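Local coordinates for putative lipoprotein GNA1162 (Neisseria meningitidis, PDB 4HRV), which is a putative bacterial lipoprotein of the GNA1162-like family whose function is not established, probably with a fold related to the TolB_N clan and a possible role in lipid binding, at residues S15-P20 with E76-I81; W32-S37 with L88-T93. The protein carries 3 engineered substitutions. All coordinates share one frame; numbering follows the deposited sequence.

Interaction 1 of 2, residues S15-P20 with E76-I81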
loop_
_atom_site.group_PDB
_atom_site.type_symbol
_atom_site.label_atom_id
_atom_site.label_comp_id
_atom_site.label_asym_id
_atom_site.label_seq_id
_atom_site.Cartn_x
_atom_site.Cartn_y
_atom_site.Cartn_z
ATOM N N SER B 15 -7.786 -1.174 22.519
ATOM C CA SER B 15 -6.401 -0.737 22.729
ATOM C C SER B 15 -5.355 -1.684 22.130
ATOM O O SER B 15 -5.362 -2.885 22.375
ATOM C CB SER B 15 -6.109 -0.499 24.213
ATOM O OG SER B 15 -6.033 -1.707 24.939
ATOM N N ILE B 16 -4.438 -1.119 21.360
ATOM C CA ILE B 16 -3.465 -1.919 20.641
ATOM C C ILE B 16 -2.049 -1.501 20.974
ATOM O O ILE B 16 -1.673 -0.341 20.777
ATOM C CB ILE B 16 -3.650 -1.779 19.137
ATOM C CG1 ILE B 16 -5.001 -2.355 18.709
ATOM C CG2 ILE B 16 -2.515 -2.458 18.385
ATOM C CD1 ILE B 16 -5.238 -2.229 17.201
ATOM N N LEU B 17 -1.275 -2.467 21.462
ATOM C CA LEU B 17 0.160 -2.314 21.647
ATOM C C LEU B 17 0.888 -2.702 20.358
ATOM O O LEU B 17 0.807 -3.845 19.896
ATOM C CB LEU B 17 0.647 -3.204 22.803
ATOM C CG LEU B 17 2.150 -3.183 23.098
ATOM C CD1 LEU B 17 2.571 -1.801 23.554
ATOM C CD2 LEU B 17 2.540 -4.236 24.153
ATOM N N VAL B 18 1.580 -1.742 19.760
ATOM C CA VAL B 18 2.466 -2.053 18.655
ATOM C C VAL B 18 3.880 -2.188 19.180
ATOM O O VAL B 18 4.461 -1.235 19.710
ATOM C CB VAL B 18 2.405 -0.999 17.534
ATOM C CG1 VAL B 18 3.142 -1.520 16.303
ATOM C CG2 VAL B 18 0.938 -0.681 17.205
ATOM N N VAL B 19 4.428 -3.392 19.064
ATOM C CA VAL B 19 5.784 -3.625 19.529
ATOM C C VAL B 19 6.752 -3.286 18.398
ATOM O O VAL B 19 6.365 -3.274 17.233
ATOM C CB VAL B 19 6.012 -5.078 19.998
ATOM C CG1 VAL B 19 5.153 -5.393 21.241
ATOM C CG2 VAL B 19 5.755 -6.043 18.874
ATOM N N PRO B 20 8.008 -2.976 18.747
ATOM C CA PRO B 20 9.028 -2.705 17.732
ATOM C C PRO B 20 9.026 -3.799 16.680
ATOM O O PRO B 20 9.103 -4.980 17.019
ATOM C CB PRO B 20 10.328 -2.739 18.531
ATOM C CG PRO B 20 9.937 -2.272 19.883
ATOM C CD PRO B 20 8.517 -2.774 20.113
ATOM N N GLU B 76 0.454 -12.367 27.164
ATOM C CA GLU B 76 -0.150 -12.173 28.477
ATOM C C GLU B 76 0.773 -11.359 29.393
ATOM O O GLU B 76 0.313 -10.605 30.237
ATOM C CB GLU B 76 -0.481 -13.527 29.118
ATOM C CG GLU B 76 -1.405 -14.418 28.288
ATOM C CD GLU B 76 -0.711 -15.098 27.108
ATOM O OE1 GLU B 76 0.514 -14.928 26.925
ATOM O OE2 GLU B 76 -1.404 -15.814 26.352
ATOM N N LYS B 77 2.076 -11.522 29.217
ATOM C CA LYS B 77 3.053 -10.740 29.966
ATOM C C LYS B 77 2.987 -9.275 29.534
ATOM O O LYS B 77 3.023 -8.364 30.371
ATOM C CB LYS B 77 4.460 -11.278 29.728
ATOM C CG LYS B 77 4.710 -12.685 30.278
ATOM C CD LYS B 77 4.552 -12.722 31.791
ATOM C CE LYS B 77 5.359 -13.861 32.392
ATOM N NZ LYS B 77 5.115 -15.139 31.670
ATOM N N LEU B 78 2.906 -9.049 28.222
ATOM C CA LEU B 78 2.745 -7.689 27.716
ATOM C C LEU B 78 1.526 -7.028 28.324
ATOM O O LEU B 78 1.589 -5.878 28.763
ATOM C CB LEU B 78 2.664 -7.668 26.188
ATOM C CG LEU B 78 3.912 -8.195 25.487
ATOM C CD1 LEU B 78 3.761 -8.026 23.973
ATOM C CD2 LEU B 78 5.127 -7.455 26.000
ATOM N N HIS B 79 0.421 -7.771 28.394
ATOM C CA HIS B 79 -0.806 -7.239 28.992
ATOM C C HIS B 79 -0.616 -6.874 30.466
ATOM O O HIS B 79 -1.187 -5.892 30.931
ATOM C CB HIS B 79 -1.973 -8.226 28.853
ATOM C CG HIS B 79 -3.215 -7.790 29.565
ATOM N ND1 HIS B 79 -4.073 -6.845 29.053
ATOM C CD2 HIS B 79 -3.733 -8.161 30.762
ATOM C CE1 HIS B 79 -5.073 -6.656 29.895
ATOM N NE2 HIS B 79 -4.891 -7.444 30.940
ATOM N N GLN B 80 0.169 -7.673 31.194
ATOM C CA GLN B 80 0.492 -7.374 32.588
ATOM C C GLN B 80 1.195 -6.023 32.708
ATOM O O GLN B 80 1.052 -5.326 33.712
ATOM C CB GLN B 80 1.383 -8.460 33.216
ATOM C CG GLN B 80 0.704 -9.794 33.514
ATOM C CD GLN B 80 1.638 -10.787 34.218
ATOM O OE1 GLN B 80 1.849 -11.908 33.747
ATOM N NE2 GLN B 80 2.195 -10.373 35.352
ATOM N N ILE B 81 1.970 -5.655 31.693
ATOM C CA ILE B 81 2.708 -4.400 31.748
ATOM C C ILE B 81 1.884 -3.208 31.292
ATOM O O ILE B 81 1.815 -2.190 31.978
ATOM C CB ILE B 81 3.984 -4.452 30.902
ATOM C CG1 ILE B 81 4.974 -5.445 31.512
ATOM C CG2 ILE B 81 4.579 -3.040 30.767
ATOM C CD1 ILE B 81 6.112 -5.849 30.577
#
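L78 reaches out from helix 75-82 and sets its side chain against L17 and V19, two residues of the first strand that lie two positions apart and so point to the same face of the sheet. Methyl carbon CD1 of L78 does most of the work. It meets CD2 of L17 at 4.0 Å and CG1 of V19 at the same 4.0 Å, so that a single methyl touches both strand residues. L17 answers with CD2 alone, but that one branch also lies 4.0 Å from CB of L78, near the root of the leucine, so it packs along the side chain and not merely against its end. The L78 side chain runs at about a right angle to each of its two partners. On the strand, L17 holds CG opposite its backbone N (chi1 178°), the rotation that brings CD2 up to the helix; the backbones stay well apart, with the CA atoms of L17 and L78 at 8.5 Å.

Other parts of the chain close in on the same three residues. F59 of helix 52-61 packs on both V19 and L78, V55 of that helix reaches L17, and I70 of helix 67-72 touches V19. This is ordinary helix-on-sheet packing, joining helix 75-82 to one face of the mixed sheet through its first strand. With 98 Å² buried in all and no polar atom in the meeting, the contact depends on van der Waals fit and the exclusion of water, not on directed bonds.

Interaction 2 of 2, residues W32-S37 with L88-T93. Engineered in segment 32-37: M34 (natural residue Val).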
loop_
_atom_site.group_PDB
_atom_site.type_symbol
_atom_site.label_atom_id
_atom_site.label_comp_id
_atom_site.label_asym_id
_atom_site.label_seq_id
_atom_site.Cartn_x
_atom_site.Cartn_y
_atom_site.Cartn_z
ATOM N N TRP B 32 13.579 1.429 10.557
ATOM C CA TRP B 32 13.738 2.746 11.164
ATOM C C TRP B 32 12.484 3.599 10.964
ATOM O O TRP B 32 12.020 3.795 9.834
ATOM C CB TRP B 32 14.964 3.481 10.621
ATOM C CG TRP B 32 15.166 4.820 11.275
ATOM C CD1 TRP B 32 14.641 6.019 10.876
ATOM C CD2 TRP B 32 15.931 5.092 12.456
ATOM N NE1 TRP B 32 15.041 7.018 11.733
ATOM C CE2 TRP B 32 15.833 6.475 12.710
ATOM C CE3 TRP B 32 16.691 4.299 13.322
ATOM C CZ2 TRP B 32 16.467 7.083 13.791
ATOM C CZ3 TRP B 32 17.322 4.905 14.400
ATOM C CH2 TRP B 32 17.205 6.284 14.623
ATOM N N GLY B 33 11.931 4.077 12.076
ATOM C CA GLY B 33 10.791 4.977 12.066
ATOM C C GLY B 33 9.458 4.321 11.773
ATOM O O GLY B 33 8.421 4.984 11.757
HETATM N N MSE B 34 9.468 3.018 11.534
HETATM C CA MSE B 34 8.234 2.340 11.172
HETATM C C MSE B 34 7.205 2.335 12.310
HETATM O O MSE B 34 6.013 2.572 12.082
HETATM C CB MSE B 34 8.529 0.922 10.702
HETATM C CG MSE B 34 7.291 0.136 10.380
HETATM SE SE MSE B 34 7.736 -1.542 9.507
HETATM C CE MSE B 34 6.858 -1.228 7.788
ATOM N N LEU B 35 7.668 2.066 13.531
ATOM C CA LEU B 35 6.785 2.042 14.698
ATOM C C LEU B 35 5.965 3.326 14.781
ATOM O O LEU B 35 4.743 3.281 14.925
ATOM C CB LEU B 35 7.590 1.836 15.986
ATOM C CG LEU B 35 6.774 1.724 17.286
ATOM C CD1 LEU B 35 5.660 0.720 17.134
ATOM C CD2 LEU B 35 7.668 1.373 18.484
ATOM N N ALA B 36 6.645 4.466 14.677
ATOM C CA ALA B 36 5.987 5.775 14.657
ATOM C C ALA B 36 4.929 5.915 13.554
ATOM O O ALA B 36 3.878 6.529 13.755
ATOM C CB ALA B 36 7.028 6.878 14.522
ATOM N N SER B 37 5.200 5.343 12.389
ATOM C CA SER B 37 4.292 5.498 11.256
ATOM C C SER B 37 2.931 4.816 11.444
ATOM O O SER B 37 1.998 5.051 10.663
ATOM C CB SER B 37 4.949 4.993 9.968
ATOM O OG SER B 37 4.736 3.601 9.807
ATOM N N LEU B 88 0.084 -5.873 18.274
ATOM C CA LEU B 88 0.331 -5.890 16.843
ATOM C C LEU B 88 1.788 -6.199 16.566
ATOM O O LEU B 88 2.684 -5.486 17.021
ATOM C CB LEU B 88 -0.079 -4.547 16.225
ATOM C CG LEU B 88 0.163 -4.401 14.718
ATOM C CD1 LEU B 88 -0.768 -5.318 13.928
ATOM C CD2 LEU B 88 -0.032 -2.949 14.313
ATOM N N TYR B 89 2.020 -7.300 15.856
ATOM C CA TYR B 89 3.371 -7.714 15.497
ATOM C C TYR B 89 3.621 -7.455 14.008
ATOM O O TYR B 89 2.915 -7.989 13.149
ATOM C CB TYR B 89 3.573 -9.203 15.760
ATOM C CG TYR B 89 3.445 -9.605 17.216
ATOM C CD1 TYR B 89 2.300 -10.236 17.690
ATOM C CD2 TYR B 89 4.483 -9.357 18.124
ATOM C CE1 TYR B 89 2.191 -10.613 19.043
ATOM C CE2 TYR B 89 4.370 -9.722 19.469
ATOM C CZ TYR B 89 3.235 -10.356 19.913
ATOM O OH TYR B 89 3.120 -10.705 21.243
ATOM N N ILE B 90 4.642 -6.668 13.710
ATOM C CA ILE B 90 5.014 -6.422 12.312
ATOM C C ILE B 90 6.395 -6.989 12.035
ATOM O O ILE B 90 7.299 -6.835 12.847
ATOM C CB ILE B 90 5.039 -4.930 12.020
ATOM C CG1 ILE B 90 3.655 -4.323 12.297
ATOM C CG2 ILE B 90 5.498 -4.668 10.578
ATOM C CD1 ILE B 90 3.663 -2.820 12.334
ATOM N N THR B 91 6.546 -7.641 10.888
ATOM C CA THR B 91 7.833 -8.132 10.421
ATOM C C THR B 91 8.116 -7.648 8.990
ATOM O O THR B 91 7.310 -7.853 8.083
ATOM C CB THR B 91 7.886 -9.672 10.458
ATOM O OG1 THR B 91 7.687 -10.114 11.798
ATOM C CG2 THR B 91 9.228 -10.194 9.949
ATOM N N VAL B 92 9.250 -6.980 8.814
ATOM C CA VAL B 92 9.727 -6.612 7.487
ATOM C C VAL B 92 10.535 -7.779 6.928
ATOM O O VAL B 92 11.565 -8.162 7.498
ATOM C CB VAL B 92 10.609 -5.354 7.530
ATOM C CG1 VAL B 92 11.281 -5.114 6.152
ATOM C CG2 VAL B 92 9.784 -4.150 7.942
ATOM N N THR B 93 10.059 -8.350 5.825
ATOM C CA THR B 93 10.673 -9.540 5.248
ATOM C C THR B 93 11.547 -9.196 4.049
ATOM O O THR B 93 12.430 -9.968 3.666
ATOM C CB THR B 93 9.600 -10.554 4.822
ATOM O OG1 THR B 93 8.743 -9.962 3.829
ATOM C CG2 THR B 93 8.768 -10.957 6.020
#
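M34, an engineered selenomethionine where the natural residue is valine, lays its selenium against the side chains of I90 and V92 on strand 86-99. The contact between the two segments is apolar and hangs on this one side chain. Atom SE of M34 comes to 3.7 Å from CG2 of V92, the closer approach, and to 4.0 Å from CG2 of I90. Carbon CE of M34 adds a looser touch, 4.1 Å from that same CG2 of V92. The chain gets there by running out extended from the backbone (chi1 177°) before bending at chi3 (-117°), which leaves the terminal methyl nearer V92 than I90. I90 and V92 lie two residues apart on the strand and both point to the side where M34 sits, each presenting its CG2 methyl; the selenium side chain slants across both of them. T91, between them, points away.

The polar interactions stay within the short helical turn. OG of S37 donates to the backbone O of M34 at 2.8 Å, arriving in the carbonyl plane on a lone pair with a C=O...donor angle of 131°. The backbone bonds from S37 N to O of G33 and O of M34 are weak, so the hydroxyl gives this single turn a further tie just behind the side chain that meets the sheet.

Around the contact, L35 reaches V18 of strand 15-23 and A52 and E56 of helix 52-61. Backbone bonds join I90 and V92 to L22 of strand 15-23, and T91 to K111 of strand 104-116. From the second subunit, Q152 packs on M34 and A148 on S37, so the turn lies between the central strand 86-99 and that subunit.

Overall arrangement
Interactions 1 and 2 have centres about 15 Å apart and meet on one mixed sheet, where strands 15-23 and 86-99 are parallel neighbours. Along the chain their segments alternate: 15-20, 32-37, 76-81, 88-93. Strand 15-23 leads to helix 34-37, and helix 75-82 to strand 86-99, so each contact pairs one element from the first strand-helix pair with one from the later helix-strand pair. The strands join the two contacts, with L17 O 2.7 Å from L88 N in a probable hydrogen bond. Interaction 2 lies near the centre of the chain and beside the second subunit; interaction 1 lies farther out, about 14 Å from that centre. Together they place helices 34-37 and 75-82 against two adjacent strands.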